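Local coordinates for ribulose-bisphosphate carboxylase (Alicyclobacillus acidocaldarius subsp. acidocaldarius, PDB 4NAS), which belongs to the large-chain family of ribulose-bisphosphate carboxylases, pairing an N-terminal alpha/beta domain with a TIM-barrel domain in a two-chain assembly that carries calcium ions, at residues Glu27-Ala30 against Glu31-Val35; Phe182-Tyr186 against Ala187-Asp191; Ala197-Ala200 against Asp201-Gln205; Val241-Ala245 against Tyr246-Val250; Val345-Leu348 against Tyr349-Gly353. All coordinates share one frame; numbering follows the deposited sequence.

Contact 1 of 5, residues Glu27-Ala30 against Glu31-Val35; sequences EARA and EGIAV
Helix 26-36 of the N-terminal domain runs through about two and a half turns here, with Ala30, Ile33 and Ala34 buried against the sheet and Glu27 and Glu31 at its border, still touching Ile63 and Val60. Four successive i to i+4 backbone bonds span these turns, from Glu31 N to Glu27 O, Gly32 N to Ala28 O, Ile33 N to Arg29 O and Ala34 N to Ala30 O, the second of them 2.9 Å long, with N-H...O angles between 161° and 165°. Ile33 lies over the carbonyl of Arg29, its CG1 3.2 Å from Arg29 O. With CG1 beside its own backbone N (chi1 -64°) the longer branch runs back along the helix, and its CD1 comes to 4.2 Å from CG of Arg29. In this alpha/beta layer the helix covers one face of the mixed sheet: Ala30 meets Val60 and Ile63 of strand 59-68 and Ile78 of strand 73-83, while Ile33 reaches Ile80 and Tyr82. The Arg29 chain is stretched out in every torsion, and its guanidinium leaves the helix to form a salt bridge with Asp21. On the exposed flank Glu31 turns CG away from its backbone N and bends at the next torsion; its CB rests 3.6 Å from Glu27 O, whereas the Glu27 and Glu31 carboxylates stay well apart.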
loop_
_atom_site.group_PDB
_atom_site.type_symbol
_atom_site.label_atom_id
_atom_site.label_comp_id
_atom_site.label_asym_id
_atom_site.label_seq_id
_atom_site.Cartn_x
_atom_site.Cartn_y
_atom_site.Cartn_z
ATOM N N GLU B 27 12.446 -2.398 -26.933
ATOM C CA GLU B 27 11.950 -3.674 -27.435
ATOM C C GLU B 27 12.394 -4.841 -26.548
ATOM O O GLU B 27 11.583 -5.683 -26.173
ATOM C CB GLU B 27 12.413 -3.883 -28.875
ATOM C CG GLU B 27 11.319 -4.393 -29.810
ATOM C CD GLU B 27 10.301 -3.324 -30.194
ATOM O OE1 GLU B 27 9.091 -3.629 -30.182
ATOM O OE2 GLU B 27 10.710 -2.186 -30.525
ATOM N N ALA B 28 13.678 -4.877 -26.196
ATOM C CA ALA B 28 14.189 -5.895 -25.278
ATOM C C ALA B 28 13.595 -5.752 -23.869
ATOM O O ALA B 28 13.214 -6.739 -23.242
ATOM C CB ALA B 28 15.707 -5.851 -25.219
ATOM N N ARG B 29 13.523 -4.523 -23.367
ATOM C CA ARG B 29 12.991 -4.308 -22.030
ATOM C C ARG B 29 11.550 -4.797 -21.940
ATOM O O ARG B 29 11.190 -5.478 -20.984
ATOM C CB ARG B 29 13.091 -2.842 -21.616
ATOM C CG ARG B 29 12.609 -2.599 -20.204
ATOM C CD ARG B 29 12.852 -1.188 -19.746
ATOM N NE ARG B 29 12.173 -0.930 -18.484
ATOM C CZ ARG B 29 12.226 0.218 -17.817
ATOM N NH1 ARG B 29 12.949 1.231 -18.282
ATOM N NH2 ARG B 29 11.557 0.351 -16.672
ATOM N N ALA B 30 10.743 -4.488 -22.957
ATOM C CA ALA B 30 9.361 -4.964 -23.002
ATOM C C ALA B 30 9.255 -6.496 -23.044
ATOM O O ALA B 30 8.431 -7.081 -22.335
ATOM C CB ALA B 30 8.591 -4.317 -24.174
ATOM N N GLU B 31 10.078 -7.137 -23.874
ATOM C CA GLU B 31 10.091 -8.601 -23.963
ATOM C C GLU B 31 10.493 -9.246 -22.627
ATOM O O GLU B 31 9.922 -10.256 -22.208
ATOM C CB GLU B 31 11.030 -9.062 -25.093
ATOM C CG GLU B 31 10.839 -10.511 -25.532
ATOM C CD GLU B 31 9.559 -10.736 -26.337
ATOM O OE1 GLU B 31 9.148 -11.910 -26.475
ATOM O OE2 GLU B 31 8.970 -9.750 -26.839
ATOM N N GLY B 32 11.470 -8.649 -21.956
ATOM C CA GLY B 32 11.903 -9.122 -20.654
ATOM C C GLY B 32 10.808 -9.044 -19.611
ATOM O O GLY B 32 10.627 -9.972 -18.825
ATOM N N ILE B 33 10.085 -7.928 -19.593
ATOM C CA ILE B 33 8.914 -7.785 -18.727
ATOM C C ILE B 33 7.869 -8.870 -19.002
ATOM O O ILE B 33 7.422 -9.552 -18.076
ATOM C CB ILE B 33 8.272 -6.385 -18.862
ATOM C CG1 ILE B 33 9.247 -5.303 -18.390
ATOM C CG2 ILE B 33 6.949 -6.300 -18.077
ATOM C CD1 ILE B 33 8.824 -3.903 -18.794
ATOM N N ALA B 34 7.497 -9.039 -20.274
ATOM C CA ALA B 34 6.427 -9.970 -20.641
ATOM C C ALA B 34 6.735 -11.423 -20.262
ATOM O O ALA B 34 5.848 -12.170 -19.857
ATOM C CB ALA B 34 6.115 -9.861 -22.124
ATOM N N VAL B 35 7.998 -11.810 -20.399
ATOM C CA VAL B 35 8.440 -13.161 -20.061
ATOM C C VAL B 35 8.774 -13.305 -18.571
ATOM O O VAL B 35 8.320 -14.239 -17.911
ATOM C CB VAL B 35 9.638 -13.576 -20.945
ATOM C CG1 VAL B 35 10.300 -14.883 -20.454
ATOM C CG2 VAL B 35 9.191 -13.690 -22.403
#

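Contact 2 of 5, residues Phe182-Tyr186 against Ala187-Asp191; sequences FTEAY and ATPED
Between an ST turn at Thr183 and the N-cap of helix 189-207 in the barrel domain, Glu184 crosses Pro189. The carboxylate carbon CD of Glu184 lies 3.7 Å from CD of Pro189, and OE1 of Glu184 is 3.8 Å from the same ring carbon; the two side chains cross at about a right angle. Glu184 keeps CG beside its backbone N (chi1 -51°) and is extended beyond, which sets the carboxylate against CD of the proline ring. There OE1 of Glu184 comes within 4.4 Å of OE2 of Glu190, two like charges whose repulsion is probably offset by Arg227 of helix 221-233, which forms a salt bridge with each; Glu190 also has Arg230. The turn itself is held by Thr183, whose OG1 accepts from Ala185 N at 3.1 Å. Thr188 is the N-cap: its OG1, set between backbone N and carbonyl carbon (chi1 66°), takes Asp191 N at 3.1 Å with an N-H...O angle of 153°, while its methyl CG2 lies 4.1 Å from Glu184 O. The Tyr186 ring has CB of Ala185 over one face, 3.9 Å above the plane and offset toward the rim. From there its hydroxyl extends to the second subunit, where it is hydrogen-bonded to His56 of that chain, the two rings steeply inclined. Tyr186 N is buried and has no partner in the model.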
loop_
_atom_site.group_PDB
_atom_site.type_symbol
_atom_site.label_atom_id
_atom_site.label_comp_id
_atom_site.label_asym_id
_atom_site.label_seq_id
_atom_site.Cartn_x
_atom_site.Cartn_y
_atom_site.Cartn_z
ATOM N N PHE B 182 -8.487 7.557 15.888
ATOM C CA PHE B 182 -8.071 6.197 16.238
ATOM C C PHE B 182 -8.127 5.864 17.743
ATOM O O PHE B 182 -8.465 4.740 18.110
ATOM C CB PHE B 182 -6.672 5.900 15.686
ATOM C CG PHE B 182 -6.621 5.832 14.203
ATOM C CD1 PHE B 182 -7.060 4.700 13.545
ATOM C CD2 PHE B 182 -6.111 6.886 13.456
ATOM C CE1 PHE B 182 -7.022 4.619 12.174
ATOM C CE2 PHE B 182 -6.070 6.811 12.055
ATOM C CZ PHE B 182 -6.524 5.685 11.421
ATOM N N THR B 183 -7.802 6.827 18.609
ATOM C CA THR B 183 -7.846 6.575 20.054
ATOM C C THR B 183 -9.236 6.179 20.574
ATOM O O THR B 183 -10.246 6.839 20.290
ATOM C CB THR B 183 -7.318 7.765 20.891
ATOM O OG1 THR B 183 -7.639 7.551 22.273
ATOM C CG2 THR B 183 -7.953 9.073 20.449
ATOM N N GLU B 184 -9.281 5.099 21.347
ATOM C CA GLU B 184 -10.535 4.666 21.959
ATOM C C GLU B 184 -10.552 4.972 23.459
ATOM O O GLU B 184 -11.208 4.281 24.229
ATOM C CB GLU B 184 -10.766 3.169 21.703
ATOM C CG GLU B 184 -10.630 2.776 20.229
ATOM C CD GLU B 184 -10.845 1.284 19.978
ATOM O OE1 GLU B 184 -11.569 0.639 20.766
ATOM O OE2 GLU B 184 -10.292 0.757 18.986
ATOM N N ALA B 185 -9.845 6.021 23.868
ATOM C CA ALA B 185 -9.709 6.341 25.294
ATOM C C ALA B 185 -10.929 7.032 25.903
ATOM O O ALA B 185 -11.179 6.915 27.088
ATOM C CB ALA B 185 -8.460 7.180 25.539
ATOM N N TYR B 186 -11.680 7.761 25.096
ATOM C CA TYR B 186 -12.803 8.515 25.626
ATOM C C TYR B 186 -14.129 7.956 25.120
ATOM O O TYR B 186 -15.147 8.013 25.811
ATOM C CB TYR B 186 -12.648 9.995 25.276
ATOM C CG TYR B 186 -11.269 10.509 25.622
ATOM C CD1 TYR B 186 -10.940 10.859 26.929
ATOM C CD2 TYR B 186 -10.283 10.607 24.649
ATOM C CE1 TYR B 186 -9.668 11.312 27.252
ATOM C CE2 TYR B 186 -9.012 11.058 24.960
ATOM C CZ TYR B 186 -8.707 11.409 26.258
ATOM O OH TYR B 186 -7.435 11.853 26.555
ATOM N N ALA B 187 -14.112 7.401 23.914
ATOM C CA ALA B 187 -15.319 6.814 23.348
ATOM C C ALA B 187 -14.949 5.776 22.303
ATOM O O ALA B 187 -14.382 6.109 21.271
ATOM C CB ALA B 187 -16.203 7.883 22.737
ATOM N N THR B 188 -15.268 4.522 22.592
ATOM C CA THR B 188 -15.047 3.432 21.663
ATOM C C THR B 188 -15.987 3.553 20.470
ATOM O O THR B 188 -17.067 4.136 20.582
ATOM C CB THR B 188 -15.305 2.090 22.336
ATOM O OG1 THR B 188 -16.700 1.980 22.661
ATOM C CG2 THR B 188 -14.482 1.973 23.587
ATOM N N PRO B 189 -15.572 3.018 19.317
ATOM C CA PRO B 189 -16.443 3.007 18.141
ATOM C C PRO B 189 -17.834 2.403 18.426
ATOM O O PRO B 189 -18.847 2.916 17.930
ATOM C CB PRO B 189 -15.644 2.164 17.144
ATOM C CG PRO B 189 -14.221 2.586 17.436
ATOM C CD PRO B 189 -14.177 2.671 18.969
ATOM N N GLU B 190 -17.891 1.340 19.222
ATOM C CA GLU B 190 -19.178 0.716 19.494
ATOM C C GLU B 190 -20.061 1.630 20.354
ATOM O O GLU B 190 -21.275 1.705 20.142
ATOM C CB GLU B 190 -19.044 -0.698 20.090
ATOM C CG GLU B 190 -17.699 -1.095 20.670
ATOM C CD GLU B 190 -16.591 -1.325 19.618
ATOM O OE1 GLU B 190 -16.679 -2.247 18.774
ATOM O OE2 GLU B 190 -15.612 -0.576 19.669
ATOM N N ASP B 191 -19.449 2.344 21.299
ATOM C CA ASP B 191 -20.199 3.283 22.137
ATOM C C ASP B 191 -20.668 4.507 21.341
ATOM O O ASP B 191 -21.733 5.076 21.623
ATOM C CB ASP B 191 -19.376 3.726 23.350
ATOM C CG ASP B 191 -19.294 2.652 24.431
ATOM O OD1 ASP B 191 -20.080 1.676 24.382
ATOM O OD2 ASP B 191 -18.444 2.794 25.337
#

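Contact 3 of 5, residues Ala197-Ala200 against Asp201-Gln205; sequences AAKA and DEIAQ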
loop_
_atom_site.group_PDB
_atom_site.type_symbol
_atom_site.label_atom_id
_atom_site.label_comp_id
_atom_site.label_asym_id
_atom_site.label_seq_id
_atom_site.Cartn_x
_atom_site.Cartn_y
_atom_site.Cartn_z
ATOM N N ALA B 197 -26.861 6.970 17.516
ATOM C CA ALA B 197 -28.155 6.416 17.130
ATOM C C ALA B 197 -29.296 7.066 17.910
ATOM O O ALA B 197 -30.280 7.524 17.321
ATOM C CB ALA B 197 -28.167 4.910 17.339
ATOM N N ALA B 198 -29.169 7.112 19.233
ATOM C CA ALA B 198 -30.223 7.689 20.058
ATOM C C ALA B 198 -30.425 9.179 19.775
ATOM O O ALA B 198 -31.559 9.639 19.643
ATOM C CB ALA B 198 -29.952 7.446 21.544
ATOM N N LYS B 199 -29.326 9.924 19.673
ATOM C CA LYS B 199 -29.399 11.358 19.430
ATOM C C LYS B 199 -30.090 11.598 18.098
ATOM O O LYS B 199 -30.973 12.454 17.993
ATOM C CB LYS B 199 -27.994 11.963 19.420
ATOM C CG LYS B 199 -27.942 13.482 19.378
ATOM C CD LYS B 199 -28.533 14.125 20.656
ATOM C CE LYS B 199 -28.130 15.597 20.751
ATOM N NZ LYS B 199 -29.163 16.442 21.441
ATOM N N ALA B 200 -29.700 10.811 17.092
ATOM C CA ALA B 200 -30.324 10.877 15.775
ATOM C C ALA B 200 -31.840 10.683 15.850
ATOM O O ALA B 200 -32.592 11.355 15.149
ATOM C CB ALA B 200 -29.698 9.850 14.809
ATOM N N ASP B 201 -32.275 9.764 16.705
ATOM C CA ASP B 201 -33.691 9.466 16.869
ATOM C C ASP B 201 -34.448 10.663 17.432
ATOM O O ASP B 201 -35.527 11.015 16.953
ATOM C CB ASP B 201 -33.872 8.248 17.774
ATOM C CG ASP B 201 -33.630 6.943 17.047
ATOM O OD1 ASP B 201 -33.805 6.913 15.813
ATOM O OD2 ASP B 201 -33.272 5.943 17.704
ATOM N N GLU B 202 -33.874 11.276 18.459
ATOM C CA GLU B 202 -34.419 12.489 19.032
ATOM C C GLU B 202 -34.556 13.569 17.963
ATOM O O GLU B 202 -35.623 14.156 17.797
ATOM C CB GLU B 202 -33.511 12.967 20.168
ATOM C CG GLU B 202 -33.865 14.324 20.751
ATOM C CD GLU B 202 -32.797 14.826 21.713
ATOM O OE1 GLU B 202 -32.360 14.040 22.581
ATOM O OE2 GLU B 202 -32.385 16.000 21.591
ATOM N N ILE B 203 -33.481 13.806 17.217
ATOM C CA ILE B 203 -33.449 14.909 16.259
ATOM C C ILE B 203 -34.407 14.727 15.063
ATOM O O ILE B 203 -34.980 15.702 14.549
ATOM C CB ILE B 203 -31.998 15.188 15.812
ATOM C CG1 ILE B 203 -31.233 15.845 16.959
ATOM C CG2 ILE B 203 -31.949 16.096 14.600
ATOM C CD1 ILE B 203 -29.753 15.952 16.691
ATOM N N ALA B 204 -34.621 13.480 14.653
ATOM C CA ALA B 204 -35.509 13.184 13.529
ATOM C C ALA B 204 -36.931 13.693 13.758
ATOM O O ALA B 204 -37.677 13.916 12.803
ATOM C CB ALA B 204 -35.530 11.690 13.247
ATOM N N GLN B 205 -37.298 13.877 15.023
ATOM C CA GLN B 205 -38.630 14.364 15.365
ATOM C C GLN B 205 -38.862 15.818 14.950
ATOM O O GLN B 205 -40.001 16.254 14.822
ATOM C CB GLN B 205 -38.910 14.148 16.852
ATOM C CG GLN B 205 -39.140 12.685 17.197
ATOM C CD GLN B 205 -39.785 12.492 18.553
ATOM O OE1 GLN B 205 -40.831 11.847 18.672
ATOM N NE2 GLN B 205 -39.164 13.050 19.588
#
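Lys199 and Glu202 face each other three residues apart on helix 189-207, joined by a salt bridge between NZ of Lys199 and OE2 of Glu202 at 3.3 Å; as a hydrogen bond it is weak. The lysine bends to get there: CG sits away from the backbone N, the chain kinks at its second torsion (chi2 65°) and again near the tip, and so the ammonium swings along the helix to a glutamate that is itself extended. OE2 of Glu202 has a further, long and weak ion pair with Arg206. Among the backbone carbonyls, Ala198 O takes Glu202 N at 3.1 Å in the carbonyl plane and nearly straight (166°), and Lys199 O takes Ile203 N at 3.0 Å. The two flanking bonds are more bent: Asp201 N to Ala197 O at 3.1 Å, with an N-H...O angle of 145°, and Ala204 N to Ala200 O at 3.0 Å. Asp201 folds its carboxylate back beside its own backbone N, so CG lies 3.4 Å from Ala197 O; OD1 of Asp201 has a long, weak ion pair with Arg210. On the side facing helix 157-168, CD1 of Ile203 approaches CG of Lys199 to 4.1 Å, Ala200 meets Phe164 and Ile203 meets Ala168. The pattern is that of an amphipathic outer helix of a TIM barrel, packed on a neighbouring helix and carrying charge on its outward side.

Contact 4 of 5, residues Val241-Ala245 against Tyr246-Val250; sequences VNVVA and YGYDV
Gly247 breaks two helices apart with a positive phi of 108°, a backbone shape that suits a residue without a side chain. It ends helix 243-246 and stands at the N-cap of helix 248-256. Val243 O closes the short helix by receiving Gly247 N at 2.7 Å, nearly in line with the carbonyl, and it also takes a weak second bond from Tyr246 N. The main partner of Tyr246 N is Asn242 O, at 3.1 Å with an N-H...O angle of 149°. Asn242 is the centre of an inverse gamma turn, at which the chain turns from strand 238-242 of the parallel barrel sheet into helix 243-246. This is a beta-to-alpha junction of the TIM barrel, at the C-terminal end of a barrel strand; the side chain of Asn242 is about 8 Å from a calcium ion, and a glycerol comes within about 3 Å of Gly247, nearest atoms. Beyond the break Tyr248 swings back over the first helix: its CD1 is 3.8 Å from CG1 of Val243, whose side chain it crosses at about a right angle, and its OH is 3.7 Å from CG2 of Val244, which lies alongside. With CG beside the backbone N (chi1 -65°) the ring reaches helix 284-295, and its hydroxyl bonds to Val287 O. The Tyr246 ring leaves in another direction, to Val221 and Leu224, its hydroxyl held by Gly219 O.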
loop_
_atom_site.group_PDB
_atom_site.type_symbol
_atom_site.label_atom_id
_atom_site.label_comp_id
_atom_site.label_asym_id
_atom_site.label_seq_id
_atom_site.Cartn_x
_atom_site.Cartn_y
_atom_site.Cartn_z
ATOM N N VAL B 241 -13.528 3.454 5.919
ATOM C CA VAL B 241 -12.355 2.607 5.836
ATOM C C VAL B 241 -11.244 3.333 5.101
ATOM O O VAL B 241 -11.439 3.821 3.975
ATOM C CB VAL B 241 -12.663 1.256 5.126
ATOM C CG1 VAL B 241 -11.436 0.352 5.128
ATOM C CG2 VAL B 241 -13.804 0.535 5.813
ATOM N N ASN B 242 -10.095 3.425 5.763
ATOM C CA ASN B 242 -8.850 3.835 5.124
ATOM C C ASN B 242 -8.280 2.701 4.264
ATOM O O ASN B 242 -7.356 1.978 4.656
ATOM C CB ASN B 242 -7.848 4.258 6.173
ATOM C CG ASN B 242 -8.290 5.525 6.897
ATOM O OD1 ASN B 242 -8.513 6.570 6.266
ATOM N ND2 ASN B 242 -8.451 5.428 8.211
ATOM N N VAL B 243 -8.844 2.573 3.085
ATOM C CA VAL B 243 -8.594 1.379 2.262
ATOM C C VAL B 243 -7.126 1.131 1.947
ATOM O O VAL B 243 -6.600 -0.001 2.085
ATOM C CB VAL B 243 -9.396 1.467 0.970
ATOM C CG1 VAL B 243 -9.201 0.192 0.155
ATOM C CG2 VAL B 243 -10.869 1.669 1.319
ATOM N N VAL B 244 -6.450 2.174 1.483
ATOM C CA VAL B 244 -5.050 2.026 1.084
ATOM C C VAL B 244 -4.145 1.711 2.286
ATOM O O VAL B 244 -3.166 0.966 2.158
ATOM C CB VAL B 244 -4.533 3.276 0.287
ATOM C CG1 VAL B 244 -3.024 3.144 -0.088
ATOM C CG2 VAL B 244 -5.376 3.490 -0.973
ATOM N N ALA B 245 -4.460 2.259 3.457
ATOM C CA ALA B 245 -3.652 1.962 4.639
ATOM C C ALA B 245 -3.774 0.477 5.001
ATOM O O ALA B 245 -2.791 -0.184 5.402
ATOM C CB ALA B 245 -4.068 2.836 5.805
ATOM N N TYR B 246 -4.977 -0.059 4.847
ATOM C CA TYR B 246 -5.209 -1.430 5.293
ATOM C C TYR B 246 -4.859 -2.444 4.208
ATOM O O TYR B 246 -4.424 -3.555 4.510
ATOM C CB TYR B 246 -6.655 -1.616 5.714
ATOM C CG TYR B 246 -6.886 -1.365 7.180
ATOM C CD1 TYR B 246 -6.324 -2.203 8.138
ATOM C CD2 TYR B 246 -7.690 -0.316 7.609
ATOM C CE1 TYR B 246 -6.539 -1.991 9.482
ATOM C CE2 TYR B 246 -7.913 -0.094 8.977
ATOM C CZ TYR B 246 -7.333 -0.937 9.898
ATOM O OH TYR B 246 -7.561 -0.758 11.244
ATOM N N GLY B 247 -5.040 -2.048 2.949
ATOM C CA GLY B 247 -4.832 -2.950 1.830
ATOM C C GLY B 247 -6.125 -3.376 1.172
ATOM O O GLY B 247 -7.116 -3.612 1.861
ATOM N N TYR B 248 -6.123 -3.552 -0.151
ATOM C CA TYR B 248 -7.387 -3.794 -0.850
ATOM C C TYR B 248 -8.006 -5.155 -0.540
ATOM O O TYR B 248 -9.242 -5.298 -0.515
ATOM C CB TYR B 248 -7.256 -3.603 -2.373
ATOM C CG TYR B 248 -6.940 -2.197 -2.835
ATOM C CD1 TYR B 248 -7.963 -1.283 -3.116
ATOM C CD2 TYR B 248 -5.632 -1.791 -3.032
ATOM C CE1 TYR B 248 -7.686 -0.002 -3.541
ATOM C CE2 TYR B 248 -5.341 -0.497 -3.458
ATOM C CZ TYR B 248 -6.371 0.384 -3.726
ATOM O OH TYR B 248 -6.082 1.662 -4.154
ATOM N N ASP B 249 -7.157 -6.159 -0.342
ATOM C CA ASP B 249 -7.649 -7.500 -0.032
ATOM C C ASP B 249 -8.329 -7.546 1.315
ATOM O O ASP B 249 -9.270 -8.318 1.486
ATOM C CB ASP B 249 -6.535 -8.538 -0.077
ATOM C CG ASP B 249 -6.147 -8.905 -1.489
ATOM O OD1 ASP B 249 -7.060 -9.149 -2.311
ATOM O OD2 ASP B 249 -4.935 -8.908 -1.782
ATOM N N VAL B 250 -7.819 -6.757 2.267
ATOM C CA VAL B 250 -8.431 -6.636 3.579
ATOM C C VAL B 250 -9.854 -6.132 3.426
ATOM O O VAL B 250 -10.794 -6.742 3.953
ATOM C CB VAL B 250 -7.673 -5.645 4.505
ATOM C CG1 VAL B 250 -8.579 -5.193 5.631
ATOM C CG2 VAL B 250 -6.442 -6.281 5.096
#

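Contact 5 of 5, residues Val345-Leu348 against Tyr349-Gly353; sequences VPRL and YQDFG
Helix 345-352 closes two turns with i to i+4 bonds, Tyr349 N to Val345 O at 2.9 Å and Phe352 N to Leu348 O at 2.9 Å among them, before Gly353 leaves helical geometry at a positive phi of 81°. Val345 and Tyr349 lie side by side and point the same way, CG1 of Val345 3.5 Å from CE1 of Tyr349. The carbonyl oxygen of Val345 sits at the edge of that ring, in its plane, 3.2 Å from CD1 of Tyr349. One turn on, Leu348 and Phe352 repeat the side-by-side pairing, CD2 of Leu348 3.8 Å from CE2 of Phe352. Arg347 bends twice, at its second and third torsions, and this brings its chain obliquely across Asp351: CD of Arg347 is 3.7 Å from OD1 of Asp351, yet the charged groups themselves do not meet, their planes 53° apart. Both instead bond to the hydroxyl of Tyr306. The chemistry thus divides: the Leu348-Phe352 pair packs toward strands 357-359 and 333-337, the Val345-Tyr349 pair mainly against helix 371-386, while arginine and aspartate share one tyrosine hydroxyl, which probably tempers their charges.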
loop_
_atom_site.group_PDB
_atom_site.type_symbol
_atom_site.label_atom_id
_atom_site.label_comp_id
_atom_site.label_asym_id
_atom_site.label_seq_id
_atom_site.Cartn_x
_atom_site.Cartn_y
_atom_site.Cartn_z
ATOM N N VAL B 345 -23.084 23.903 -5.594
ATOM C CA VAL B 345 -24.092 22.866 -5.847
ATOM C C VAL B 345 -24.617 22.736 -7.291
ATOM O O VAL B 345 -24.695 21.621 -7.810
ATOM C CB VAL B 345 -25.247 22.859 -4.811
ATOM C CG1 VAL B 345 -26.419 22.016 -5.300
ATOM C CG2 VAL B 345 -24.750 22.326 -3.474
ATOM N N PRO B 346 -24.969 23.857 -7.944
ATOM C CA PRO B 346 -25.438 23.713 -9.326
ATOM C C PRO B 346 -24.365 23.177 -10.273
ATOM O O PRO B 346 -24.680 22.416 -11.177
ATOM C CB PRO B 346 -25.808 25.149 -9.724
ATOM C CG PRO B 346 -26.091 25.837 -8.436
ATOM C CD PRO B 346 -25.103 25.247 -7.469
ATOM N N ARG B 347 -23.120 23.601 -10.085
ATOM C CA ARG B 347 -22.020 23.076 -10.882
ATOM C C ARG B 347 -21.867 21.602 -10.594
ATOM O O ARG B 347 -21.615 20.803 -11.506
ATOM C CB ARG B 347 -20.711 23.819 -10.590
ATOM C CG ARG B 347 -19.483 23.238 -11.292
ATOM C CD ARG B 347 -19.685 23.083 -12.815
ATOM N NE ARG B 347 -19.503 24.343 -13.530
ATOM C CZ ARG B 347 -18.316 24.818 -13.896
ATOM N NH1 ARG B 347 -18.235 25.975 -14.532
ATOM N NH2 ARG B 347 -17.207 24.133 -13.615
ATOM N N LEU B 348 -22.016 21.232 -9.328
ATOM C CA LEU B 348 -21.901 19.821 -8.961
ATOM C C LEU B 348 -23.000 18.964 -9.589
ATOM O O LEU B 348 -22.751 17.824 -9.968
ATOM C CB LEU B 348 -21.813 19.643 -7.441
ATOM C CG LEU B 348 -20.466 20.122 -6.879
ATOM C CD1 LEU B 348 -20.482 20.227 -5.350
ATOM C CD2 LEU B 348 -19.313 19.208 -7.356
ATOM N N TYR B 349 -24.205 19.516 -9.721
ATOM C CA TYR B 349 -25.271 18.813 -10.431
ATOM C C TYR B 349 -24.872 18.559 -11.882
ATOM O O TYR B 349 -25.154 17.505 -12.449
ATOM C CB TYR B 349 -26.551 19.634 -10.416
ATOM C CG TYR B 349 -27.528 19.315 -9.310
ATOM C CD1 TYR B 349 -27.420 19.931 -8.065
ATOM C CD2 TYR B 349 -28.601 18.452 -9.525
ATOM C CE1 TYR B 349 -28.330 19.673 -7.058
ATOM C CE2 TYR B 349 -29.521 18.187 -8.512
ATOM C CZ TYR B 349 -29.375 18.806 -7.282
ATOM O OH TYR B 349 -30.263 18.559 -6.260
ATOM N N GLN B 350 -24.216 19.541 -12.483
ATOM C CA GLN B 350 -23.817 19.436 -13.877
ATOM C C GLN B 350 -22.687 18.437 -14.059
ATOM O O GLN B 350 -22.726 17.635 -14.982
ATOM C CB GLN B 350 -23.451 20.810 -14.424
ATOM C CG GLN B 350 -24.654 21.703 -14.556
ATOM C CD GLN B 350 -24.278 23.101 -14.911
ATOM O OE1 GLN B 350 -23.158 23.541 -14.645
ATOM N NE2 GLN B 350 -25.202 23.817 -15.526
ATOM N N ASP B 351 -21.721 18.446 -13.138
ATOM C CA ASP B 351 -20.604 17.503 -13.166
ATOM C C ASP B 351 -21.018 16.050 -12.891
ATOM O O ASP B 351 -20.551 15.124 -13.561
ATOM C CB ASP B 351 -19.516 17.892 -12.151
ATOM C CG ASP B 351 -18.691 19.097 -12.583
ATOM O OD1 ASP B 351 -18.896 19.610 -13.695
ATOM O OD2 ASP B 351 -17.825 19.537 -11.800
ATOM N N PHE B 352 -21.875 15.833 -11.899
ATOM C CA PHE B 352 -22.124 14.456 -11.452
ATOM C C PHE B 352 -23.568 13.956 -11.560
ATOM O O PHE B 352 -23.815 12.751 -11.494
ATOM C CB PHE B 352 -21.629 14.269 -10.014
ATOM C CG PHE B 352 -20.157 14.529 -9.832
ATOM C CD1 PHE B 352 -19.230 13.527 -10.032
ATOM C CD2 PHE B 352 -19.708 15.779 -9.426
ATOM C CE1 PHE B 352 -17.870 13.763 -9.862
ATOM C CE2 PHE B 352 -18.357 16.029 -9.252
ATOM C CZ PHE B 352 -17.433 15.014 -9.467
ATOM N N GLY B 353 -24.520 14.869 -11.718
ATOM C CA GLY B 353 -25.927 14.490 -11.688
ATOM C C GLY B 353 -26.416 14.353 -10.251
ATOM O O GLY B 353 -25.755 14.844 -9.332
#

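Along the chain the five contacts follow in series. Contact 1 stands alone in the N-terminal domain, its centre about 51 Å from that of contact 2 and about 61 Å from contact 3, both on the opposite side of the chain's centre. The other four belong to the TIM-barrel domain. Contacts 2 and 3 share helix 189-207, its capped start and its second half, with centres about 21 Å apart. Contact 4, at a strand-to-helix junction, touches contact 2 where CZ of Phe182 meets ND2 of Asn242 at 3.8 Å. Contact 5 lies about 29 Å from contact 4, between centres, on a later barrel helix. Contacts 2 and 4 meet the second subunit; contacts 1, 3 and 5 do not.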